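Local coordinates for HIAXHD3 (Humicola insolens, PDB 3ZXK), which hydrolyses alpha-L-arabinofuranosyl side chains, probably of arabinoxylan, and has served as the scaffold for engineering in endo-xylanase activity, at residues L20-V25 with F29-S34; K46-V51 with N121-P126; D464-F469 with T473-T478. All blocks are in the same frame, centred on the assembly; numbering follows the deposited sequence. Where two conformers were deposited one is given.

Interaction 1 of 3, residues L20-V25 with F29-S34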
loop_
_atom_site.group_PDB
_atom_site.type_symbol
_atom_site.label_atom_id
_atom_site.label_comp_id
_atom_site.label_asym_id
_atom_site.label_seq_id
_atom_site.Cartn_x
_atom_site.Cartn_y
_atom_site.Cartn_z
ATOM N N LEU A 20 -2.569 7.085 4.875
ATOM C CA LEU A 20 -3.678 6.395 5.508
ATOM C C LEU A 20 -4.843 7.318 5.843
ATOM O O LEU A 20 -4.639 8.495 6.168
ATOM C CB LEU A 20 -3.179 5.620 6.737
ATOM C CG LEU A 20 -2.738 6.439 7.959
ATOM C CD1 LEU A 20 -3.907 6.627 8.929
ATOM C CD2 LEU A 20 -1.558 5.769 8.654
ATOM N N GLU A 21 -6.042 6.755 5.721
ATOM C CA GLU A 21 -7.284 7.310 6.285
ATOM C C GLU A 21 -7.772 6.263 7.272
ATOM O O GLU A 21 -7.794 5.100 6.919
ATOM C CB GLU A 21 -8.348 7.482 5.171
ATOM C CG GLU A 21 -9.774 7.820 5.663
ATOM C CD GLU A 21 -10.066 9.311 5.722
ATOM O OE1 GLU A 21 -9.889 10.021 4.704
ATOM O OE2 GLU A 21 -10.487 9.776 6.796
ATOM N N VAL A 22 -8.147 6.655 8.495
ATOM C CA VAL A 22 -8.703 5.702 9.474
ATOM C C VAL A 22 -10.048 6.189 9.991
ATOM O O VAL A 22 -10.249 7.389 10.189
ATOM C CB VAL A 22 -7.791 5.470 10.714
ATOM C CG1 VAL A 22 -6.690 4.438 10.463
ATOM C CG2 VAL A 22 -7.255 6.785 11.295
ATOM N N PHE A 23 -10.967 5.258 10.205
ATOM C CA PHE A 23 -12.260 5.602 10.800
ATOM C C PHE A 23 -12.831 4.386 11.489
ATOM O O PHE A 23 -12.314 3.290 11.315
ATOM C CB PHE A 23 -13.243 6.193 9.760
ATOM C CG PHE A 23 -13.556 5.267 8.614
ATOM C CD1 PHE A 23 -12.772 5.238 7.471
ATOM C CD2 PHE A 23 -14.630 4.396 8.691
ATOM C CE1 PHE A 23 -13.047 4.357 6.427
ATOM C CE2 PHE A 23 -14.928 3.531 7.639
ATOM C CZ PHE A 23 -14.153 3.523 6.495
ATOM N N ARG A 24 -13.867 4.598 12.286
ATOM C CA ARG A 24 -14.476 3.505 13.032
ATOM C C ARG A 24 -15.917 3.338 12.619
ATOM O O ARG A 24 -16.635 4.334 12.428
ATOM C CB ARG A 24 -14.427 3.806 14.534
ATOM C CG ARG A 24 -15.025 2.710 15.380
ATOM C CD ARG A 24 -14.811 2.945 16.865
ATOM N NE ARG A 24 -15.430 4.177 17.348
ATOM C CZ ARG A 24 -16.694 4.283 17.750
ATOM N NH1 ARG A 24 -17.512 3.228 17.721
ATOM N NH2 ARG A 24 -17.153 5.444 18.187
ATOM N N VAL A 25 -16.339 2.084 12.461
ATOM C CA VAL A 25 -17.774 1.749 12.389
ATOM C C VAL A 25 -18.051 0.769 13.500
ATOM O O VAL A 25 -17.576 -0.371 13.452
ATOM C CB VAL A 25 -18.152 1.107 11.038
ATOM C CG1 VAL A 25 -19.671 0.916 10.966
ATOM C CG2 VAL A 25 -17.649 1.962 9.877
ATOM N N PHE A 29 -12.354 -0.862 13.219
ATOM C CA PHE A 29 -11.611 0.247 12.602
ATOM C C PHE A 29 -11.218 -0.166 11.195
ATOM O O PHE A 29 -10.801 -1.312 10.953
ATOM C CB PHE A 29 -10.322 0.540 13.362
ATOM C CG PHE A 29 -10.526 0.895 14.802
ATOM C CD1 PHE A 29 -10.774 2.233 15.170
ATOM C CD2 PHE A 29 -10.433 -0.069 15.808
ATOM C CE1 PHE A 29 -10.946 2.593 16.503
ATOM C CE2 PHE A 29 -10.609 0.298 17.157
ATOM C CZ PHE A 29 -10.861 1.629 17.498
ATOM N N TYR A 30 -11.296 0.781 10.277
ATOM C CA TYR A 30 -10.906 0.593 8.875
ATOM C C TYR A 30 -9.819 1.581 8.494
ATOM O O TYR A 30 -9.804 2.694 8.995
ATOM C CB TYR A 30 -12.115 0.741 7.943
ATOM C CG TYR A 30 -13.095 -0.396 8.084
ATOM C CD1 TYR A 30 -12.820 -1.652 7.535
ATOM C CD2 TYR A 30 -14.273 -0.228 8.803
ATOM C CE1 TYR A 30 -13.709 -2.698 7.686
ATOM C CE2 TYR A 30 -15.175 -1.267 8.960
ATOM C CZ TYR A 30 -14.893 -2.476 8.383
ATOM O OH TYR A 30 -15.746 -3.527 8.534
ATOM N N TYR A 31 -8.924 1.159 7.614
ATOM C CA TYR A 31 -7.707 1.922 7.245
ATOM C C TYR A 31 -7.600 1.772 5.749
ATOM O O TYR A 31 -7.626 0.646 5.231
ATOM C CB TYR A 31 -6.543 1.205 7.924
ATOM C CG TYR A 31 -5.117 1.677 7.742
ATOM C CD1 TYR A 31 -4.533 1.826 6.478
ATOM C CD2 TYR A 31 -4.317 1.870 8.865
ATOM C CE1 TYR A 31 -3.190 2.177 6.340
ATOM C CE2 TYR A 31 -2.989 2.234 8.726
ATOM C CZ TYR A 31 -2.430 2.377 7.485
ATOM O OH TYR A 31 -1.101 2.735 7.464
ATOM N N SER A 32 -7.511 2.897 5.056
ATOM C CA SER A 32 -7.374 2.943 3.605
ATOM C C SER A 32 -6.020 3.540 3.224
ATOM O O SER A 32 -5.626 4.550 3.796
ATOM C CB SER A 32 -8.526 3.770 3.031
ATOM O OG SER A 32 -8.399 3.970 1.633
ATOM N N SER A 33 -5.325 2.942 2.255
ATOM C CA SER A 33 -3.974 3.379 1.859
ATOM C C SER A 33 -3.808 3.594 0.350
ATOM O O SER A 33 -4.712 3.250 -0.445
ATOM C CB SER A 33 -2.873 2.454 2.417
ATOM O OG SER A 33 -2.926 1.176 1.808
ATOM N N SER A 34 -2.649 4.154 -0.035
ATOM C CA SER A 34 -2.376 4.488 -1.434
ATOM C C SER A 34 -1.409 3.532 -2.098
ATOM O O SER A 34 -0.462 3.015 -1.470
ATOM C CB SER A 34 -1.787 5.883 -1.496
ATOM O OG SER A 34 -2.676 6.778 -0.884
#
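Glu21 and Ser32 face each other as an antiparallel hydrogen-bonded pair, and so do Phe23 and Tyr30. Four backbone bonds follow: Glu21 N to Ser32 O at 3.0 Å and its return from Ser32 N to Glu21 O, then Phe23 N to Tyr30 O and its return from Tyr30 N to Phe23 O, the straightest of the four at 172°. In the non-hydrogen-bonded pairs between and beside them, CA-H groups lean on the same carbonyls, as where Val22 CA lies 3.2 Å from Tyr30 O.

Two of the aromatic contacts are CH-pi. Leu20 CB sits over one face of the Tyr31 ring, 3.7 Å from its centroid, while Leu20 CD2 reaches the phenol oxygen, whose polar partner is His17 O. With CG anti to the backbone N (chi1 178°), the Tyr31 ring extends to Leu20 on one flank and meets Val22 CG1 at its CD2 atom. On the other sheet face, Tyr30 CB sits over one face of the Phe23 ring, toward the rim and 4.0 Å from the centroid; the two rings themselves are oblique, with planes 36° apart. Val25 CG2 approaches the Tyr30 ring at its edge.

Among the longer side chains, the aliphatic part of Arg24 lies against Phe29, CD to CE1 at 3.9 Å, while its guanidinium goes on to a salt bridge with Asp254. Glu21 turns its carboxylate away to Arg89 and Thr87.

This is a beta hairpin, the first two strands (21-25 at the edge) of a four-stranded antiparallel blade in the five-bladed beta-propeller characteristic of family 43 glycoside hydrolases.

Interaction 2 of 3, residues K46-V51 with N121-P126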
loop_
_atom_site.group_PDB
_atom_site.type_symbol
_atom_site.label_atom_id
_atom_site.label_comp_id
_atom_site.label_asym_id
_atom_site.label_seq_id
_atom_site.Cartn_x
_atom_site.Cartn_y
_atom_site.Cartn_z
ATOM N N LYS A 46 -8.500 -3.891 8.278
ATOM C CA LYS A 46 -9.450 -3.944 9.364
ATOM C C LYS A 46 -8.717 -4.265 10.670
ATOM O O LYS A 46 -7.749 -5.049 10.676
ATOM C CB LYS A 46 -10.446 -5.048 9.037
ATOM C CG LYS A 46 -11.243 -5.592 10.178
ATOM C CD LYS A 46 -12.110 -6.751 9.744
ATOM C CE LYS A 46 -13.073 -7.063 10.875
ATOM N NZ LYS A 46 -14.031 -8.129 10.497
ATOM N N SER A 47 -9.185 -3.657 11.755
ATOM C CA SER A 47 -8.689 -3.921 13.109
ATOM C C SER A 47 -9.783 -3.773 14.146
ATOM O O SER A 47 -10.704 -3.021 13.950
ATOM C CB SER A 47 -7.573 -2.946 13.479
ATOM O OG SER A 47 -7.033 -3.307 14.728
ATOM N N TYR A 48 -9.618 -4.446 15.275
ATOM C CA TYR A 48 -10.521 -4.262 16.405
ATOM C C TYR A 48 -9.894 -3.394 17.493
ATOM O O TYR A 48 -10.579 -2.982 18.439
ATOM C CB TYR A 48 -10.955 -5.610 16.984
ATOM C CG TYR A 48 -11.793 -6.440 16.058
ATOM C CD1 TYR A 48 -13.141 -6.147 15.859
ATOM C CD2 TYR A 48 -11.239 -7.540 15.366
ATOM C CE1 TYR A 48 -13.920 -6.940 15.011
ATOM C CE2 TYR A 48 -12.013 -8.327 14.515
ATOM C CZ TYR A 48 -13.346 -8.011 14.342
ATOM O OH TYR A 48 -14.124 -8.783 13.508
ATOM N N ASP A 49 -8.599 -3.091 17.345
ATOM C CA ASP A 49 -7.858 -2.399 18.398
ATOM C C ASP A 49 -6.870 -1.329 17.936
ATOM O O ASP A 49 -6.172 -0.797 18.774
ATOM C CB ASP A 49 -7.128 -3.432 19.287
ATOM C CG ASP A 49 -6.140 -4.308 18.506
ATOM O OD1 ASP A 49 -5.916 -4.055 17.297
ATOM O OD2 ASP A 49 -5.614 -5.277 19.101
ATOM N N LEU A 50 -6.874 -0.990 16.640
ATOM C CA LEU A 50 -5.902 -0.067 16.014
ATOM C C LEU A 50 -4.487 -0.588 15.957
ATOM O O LEU A 50 -3.588 0.098 15.447
ATOM C CB LEU A 50 -5.914 1.337 16.650
ATOM C CG LEU A 50 -7.144 2.206 16.464
ATOM C CD1 LEU A 50 -7.045 3.465 17.306
ATOM C CD2 LEU A 50 -7.300 2.565 14.999
ATOM N N VAL A 51 -4.290 -1.825 16.397
ATOM C CA VAL A 51 -2.942 -2.380 16.521
ATOM C C VAL A 51 -2.704 -3.576 15.605
ATOM O O VAL A 51 -1.692 -3.627 14.927
ATOM C CB VAL A 51 -2.664 -2.744 17.984
ATOM C CG1 VAL A 51 -1.357 -3.500 18.140
ATOM C CG2 VAL A 51 -2.674 -1.481 18.832
ATOM N N ASN A 121 -22.335 -4.133 14.304
ATOM C CA ASN A 121 -21.156 -3.583 15.004
ATOM C C ASN A 121 -19.963 -3.357 14.096
ATOM O O ASN A 121 -18.803 -3.456 14.517
ATOM C CB ASN A 121 -20.764 -4.472 16.177
ATOM C CG ASN A 121 -21.926 -4.746 17.100
ATOM O OD1 ASN A 121 -22.298 -5.890 17.298
ATOM N ND2 ASN A 121 -22.522 -3.693 17.636
ATOM N N GLY A 122 -20.264 -3.064 12.836
ATOM C CA GLY A 122 -19.259 -2.618 11.868
ATOM C C GLY A 122 -18.627 -3.704 11.019
ATOM O O GLY A 122 -17.809 -3.403 10.181
ATOM N N GLU A 123 -19.039 -4.956 11.223
ATOM C CA GLU A 123 -18.539 -6.087 10.442
ATOM C C GLU A 123 -19.099 -6.076 9.022
ATOM O O GLU A 123 -20.291 -5.867 8.843
ATOM C CB GLU A 123 -19.003 -7.406 11.083
ATOM C CG GLU A 123 -18.527 -7.579 12.505
ATOM C CD GLU A 123 -17.110 -8.078 12.560
ATOM O OE1 GLU A 123 -16.524 -8.298 11.477
ATOM O OE2 GLU A 123 -16.586 -8.244 13.679
ATOM N N VAL A 124 -18.246 -6.304 8.028
ATOM C CA VAL A 124 -18.704 -6.510 6.666
ATOM C C VAL A 124 -18.385 -7.968 6.303
ATOM O O VAL A 124 -17.207 -8.389 6.382
ATOM C CB VAL A 124 -17.971 -5.576 5.687
ATOM C CG1 VAL A 124 -18.423 -5.813 4.249
ATOM C CG2 VAL A 124 -18.142 -4.119 6.083
ATOM N N PRO A 125 -19.407 -8.763 5.919
ATOM C CA PRO A 125 -19.052 -10.133 5.527
ATOM C C PRO A 125 -18.122 -10.116 4.318
ATOM O O PRO A 125 -18.273 -9.239 3.462
ATOM C CB PRO A 125 -20.404 -10.759 5.142
ATOM C CG PRO A 125 -21.449 -9.840 5.707
ATOM C CD PRO A 125 -20.833 -8.468 5.691
ATOM N N PRO A 126 -17.147 -11.039 4.246
ATOM C CA PRO A 126 -16.161 -11.052 3.152
ATOM C C PRO A 126 -16.815 -11.042 1.760
ATOM O O PRO A 126 -16.332 -10.371 0.843
ATOM C CB PRO A 126 -15.398 -12.363 3.394
ATOM C CG PRO A 126 -15.458 -12.536 4.876
ATOM C CD PRO A 126 -16.788 -11.983 5.325
HETATM O O HOH W 1 -15.330 -6.370 8.280
#
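Lys46 and Glu123 bring their chains no nearer than 9.4 Å between CA atoms, so the end of strand 41-47 in one blade and the loop between strands 106-113 and 132-137 of another meet through side chains and one water alone. The Glu123 carboxylate is shared out. Its OE1 takes a salt bridge from Lys46 NZ at 2.7 Å, met on the syn side but 22° out of the carboxylate plane. Its OE2 uses the syn lone pair to accept from Tyr48 OH, a short bond of 2.5 Å that comes in at the edge of the ring, with ring and carboxylate planes 49° apart. Lys46 runs fully extended beyond CG to get there, whereas Glu123 bends at chi2 (-81°) to turn its acid toward the pair. Lys46 NZ also donates to Tyr48 OH at 3.1 Å and to a water that accepts from Val124 N at 2.9 Å.

Glu314 adds a second salt bridge, so four acceptors surround the three N-H groups of Lys46, which must share them. Lys310 NZ bonds to Tyr48 OH. Lys46 directly, and Lys310 through a long, weak ion pair to OE2, would probably favour the ionised carboxylate.

Interaction 3 of 3, residues D464-F469 with T473-T478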
loop_
_atom_site.group_PDB
_atom_site.type_symbol
_atom_site.label_atom_id
_atom_site.label_comp_id
_atom_site.label_asym_id
_atom_site.label_seq_id
_atom_site.Cartn_x
_atom_site.Cartn_y
_atom_site.Cartn_z
ATOM N N ASP A 464 16.462 -7.136 3.909
ATOM C CA ASP A 464 16.577 -6.336 5.118
ATOM C C ASP A 464 16.001 -4.962 4.818
ATOM O O ASP A 464 16.538 -4.230 3.955
ATOM C CB ASP A 464 18.059 -6.224 5.521
ATOM C CG ASP A 464 18.264 -5.432 6.819
ATOM O OD1 ASP A 464 17.258 -5.068 7.441
ATOM O OD2 ASP A 464 19.416 -5.170 7.212
ATOM N N ILE A 465 14.891 -4.623 5.467
ATOM C CA ILE A 465 14.276 -3.303 5.304
ATOM C C ILE A 465 14.399 -2.468 6.572
ATOM O O ILE A 465 13.633 -1.516 6.775
ATOM C CB ILE A 465 12.814 -3.336 4.759
ATOM C CG1 ILE A 465 11.875 -4.219 5.608
ATOM C CG2 ILE A 465 12.844 -3.805 3.305
ATOM C CD1 ILE A 465 10.387 -3.973 5.383
ATOM N N THR A 466 15.355 -2.806 7.431
ATOM C CA THR A 466 15.585 -1.978 8.625
ATOM C C THR A 466 15.742 -0.511 8.189
ATOM O O THR A 466 16.517 -0.241 7.279
ATOM C CB THR A 466 16.864 -2.429 9.364
ATOM O OG1 THR A 466 16.750 -3.818 9.705
ATOM C CG2 THR A 466 17.076 -1.614 10.649
ATOM N N PRO A 467 14.973 0.430 8.772
ATOM C CA PRO A 467 14.989 1.808 8.277
ATOM C C PRO A 467 16.402 2.395 8.194
ATOM O O PRO A 467 17.247 2.190 9.077
ATOM C CB PRO A 467 14.094 2.552 9.272
ATOM C CG PRO A 467 13.120 1.508 9.683
ATOM C CD PRO A 467 13.925 0.247 9.793
ATOM N N ALA A 468 16.636 3.114 7.108
ATOM C CA ALA A 468 17.954 3.739 6.885
ATOM C C ALA A 468 17.768 5.123 6.288
ATOM O O ALA A 468 18.701 5.690 5.744
ATOM C CB ALA A 468 18.840 2.862 6.001
ATOM N N PHE A 469 16.565 5.680 6.440
ATOM C CA PHE A 469 16.244 6.952 5.810
ATOM C C PHE A 469 17.061 8.061 6.463
ATOM O O PHE A 469 17.148 8.154 7.685
ATOM C CB PHE A 469 14.748 7.229 5.989
ATOM C CG PHE A 469 14.191 8.274 5.066
ATOM C CD1 PHE A 469 14.332 8.166 3.671
ATOM C CD2 PHE A 469 13.459 9.322 5.585
ATOM C CE1 PHE A 469 13.767 9.119 2.824
ATOM C CE2 PHE A 469 12.892 10.272 4.752
ATOM C CZ PHE A 469 13.041 10.171 3.371
ATOM N N THR A 473 23.825 4.719 4.925
ATOM C CA THR A 473 23.915 3.252 4.827
ATOM C C THR A 473 22.785 2.660 3.991
ATOM O O THR A 473 21.604 2.948 4.248
ATOM C CB THR A 473 23.857 2.591 6.213
ATOM O OG1 THR A 473 24.937 3.075 7.025
ATOM C CG2 THR A 473 23.983 1.060 6.104
ATOM N N GLU A 474 23.130 1.800 3.030
ATOM C CA GLU A 474 22.126 1.080 2.241
ATOM C C GLU A 474 22.041 -0.353 2.739
ATOM O O GLU A 474 23.058 -1.007 2.941
ATOM C CB GLU A 474 22.458 1.120 0.738
ATOM C CG GLU A 474 22.292 2.500 0.135
ATOM C CD GLU A 474 22.511 2.549 -1.369
ATOM O OE1 GLU A 474 23.119 1.616 -1.931
ATOM O OE2 GLU A 474 22.081 3.537 -2.007
ATOM N N ARG A 475 20.829 -0.826 2.973
ATOM C CA ARG A 475 20.619 -2.201 3.384
ATOM C C ARG A 475 20.842 -3.145 2.207
ATOM O O ARG A 475 20.870 -2.738 1.037
ATOM C CB ARG A 475 19.182 -2.378 3.870
ATOM C CG ARG A 475 18.750 -1.462 4.999
ATOM C CD ARG A 475 19.648 -1.613 6.221
ATOM N NE ARG A 475 19.308 -0.631 7.250
ATOM C CZ ARG A 475 20.138 -0.210 8.199
ATOM N NH1 ARG A 475 21.384 -0.680 8.271
ATOM N NH2 ARG A 475 19.730 0.705 9.062
ATOM N N THR A 476 21.002 -4.424 2.517
ATOM C CA THR A 476 21.211 -5.383 1.443
ATOM C C THR A 476 20.245 -6.566 1.527
ATOM O O THR A 476 19.706 -6.918 2.602
ATOM C CB THR A 476 22.654 -5.927 1.427
ATOM O OG1 THR A 476 22.902 -6.601 2.664
ATOM C CG2 THR A 476 23.678 -4.806 1.236
ATOM N N THR A 477 20.031 -7.155 0.355
ATOM C CA THR A 477 19.234 -8.357 0.164
ATOM C C THR A 477 20.094 -9.429 -0.481
ATOM O O THR A 477 20.938 -9.141 -1.349
ATOM C CB THR A 477 18.028 -8.055 -0.752
ATOM O OG1 THR A 477 17.095 -7.242 -0.036
ATOM C CG2 THR A 477 17.319 -9.350 -1.208
ATOM N N THR A 478 19.877 -10.669 -0.045
ATOM C CA THR A 478 20.549 -11.838 -0.644
ATOM C C THR A 478 19.539 -12.812 -1.264
ATOM O O THR A 478 18.364 -12.813 -0.897
ATOM C CB THR A 478 21.466 -12.554 0.357
ATOM O OG1 THR A 478 20.754 -12.858 1.561
ATOM C CG2 THR A 478 22.686 -11.644 0.684
HETATM O O HOH W 2 21.518 -4.856 5.414
#
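The turn that links strands 457-464 and 476-482 of the C-terminal concanavalin A-like domain is held by one arginine. Arg475 reaches across to residues 466-468 and spends two N-H groups on successive carbonyls: NE donates to Thr466 O at 2.8 Å and NH2 to Pro467 O at 2.9 Å. Both oxygens lie close to the guanidinium plane, yet each bond leaves its carbonyl from above the peptide plane, by 45° and 43°. The bend that brings the group round is at chi2 (-58°). Thr466 CG2 rests over one guanidinium face, and Ala468 CB comes within 3.7 Å of Arg475 NE. Arg475 CB lies 3.2 Å from Asp464 O, which is buried and has no partner in the model.

Where beta-sandwich strand 457-464 ends, Asp464 makes an Asx turn. Its OD1 accepts from Thr466 N and, on the syn lone pair, from Thr466 OG1 at 2.6 Å. Its OD2 takes a hydrogen from a water that accepts from Thr476 N, bridging the segments. Asp464 OD2 and Arg475 NE, 4.5 Å apart, probably attract only as nearby charges, as no N-H points there. Replacing Arg475 with a leucine would probably leave the carbonyls of Thr466 and Pro467 without these donors and the 466-468 linker freer to shift. The next residue, Phe469, touches the bound arabinofuranose, and Ala468 has a backbone hydrogen bond to Tyr269 of the catalytic domain.

Overall arrangement
Interactions 1 and 2 lie side by side, 10 Å between centres; residues 46-47 belong to the hairpin's sheet, while 121-126 comes from the next sheet along the chain. Phe29 N and Ser47 O pair at 2.8 Å, and Tyr30 OH probably bonds to Gly122 O at 2.6 Å, tying the hairpin to the 121-126 loop. Interaction 3 belongs to the other domain: its centre is 28 Å from that of interaction 1 and 33 Å from that of interaction 2, with no touch to either. Both domains line the glycan pocket, with Trp84 and Phe469 for example. Interaction 1 is set back from it, Leu20 about 11 Å from the arabinofuranose by its side chain, but Ser34 OG bonds to Trp84 O.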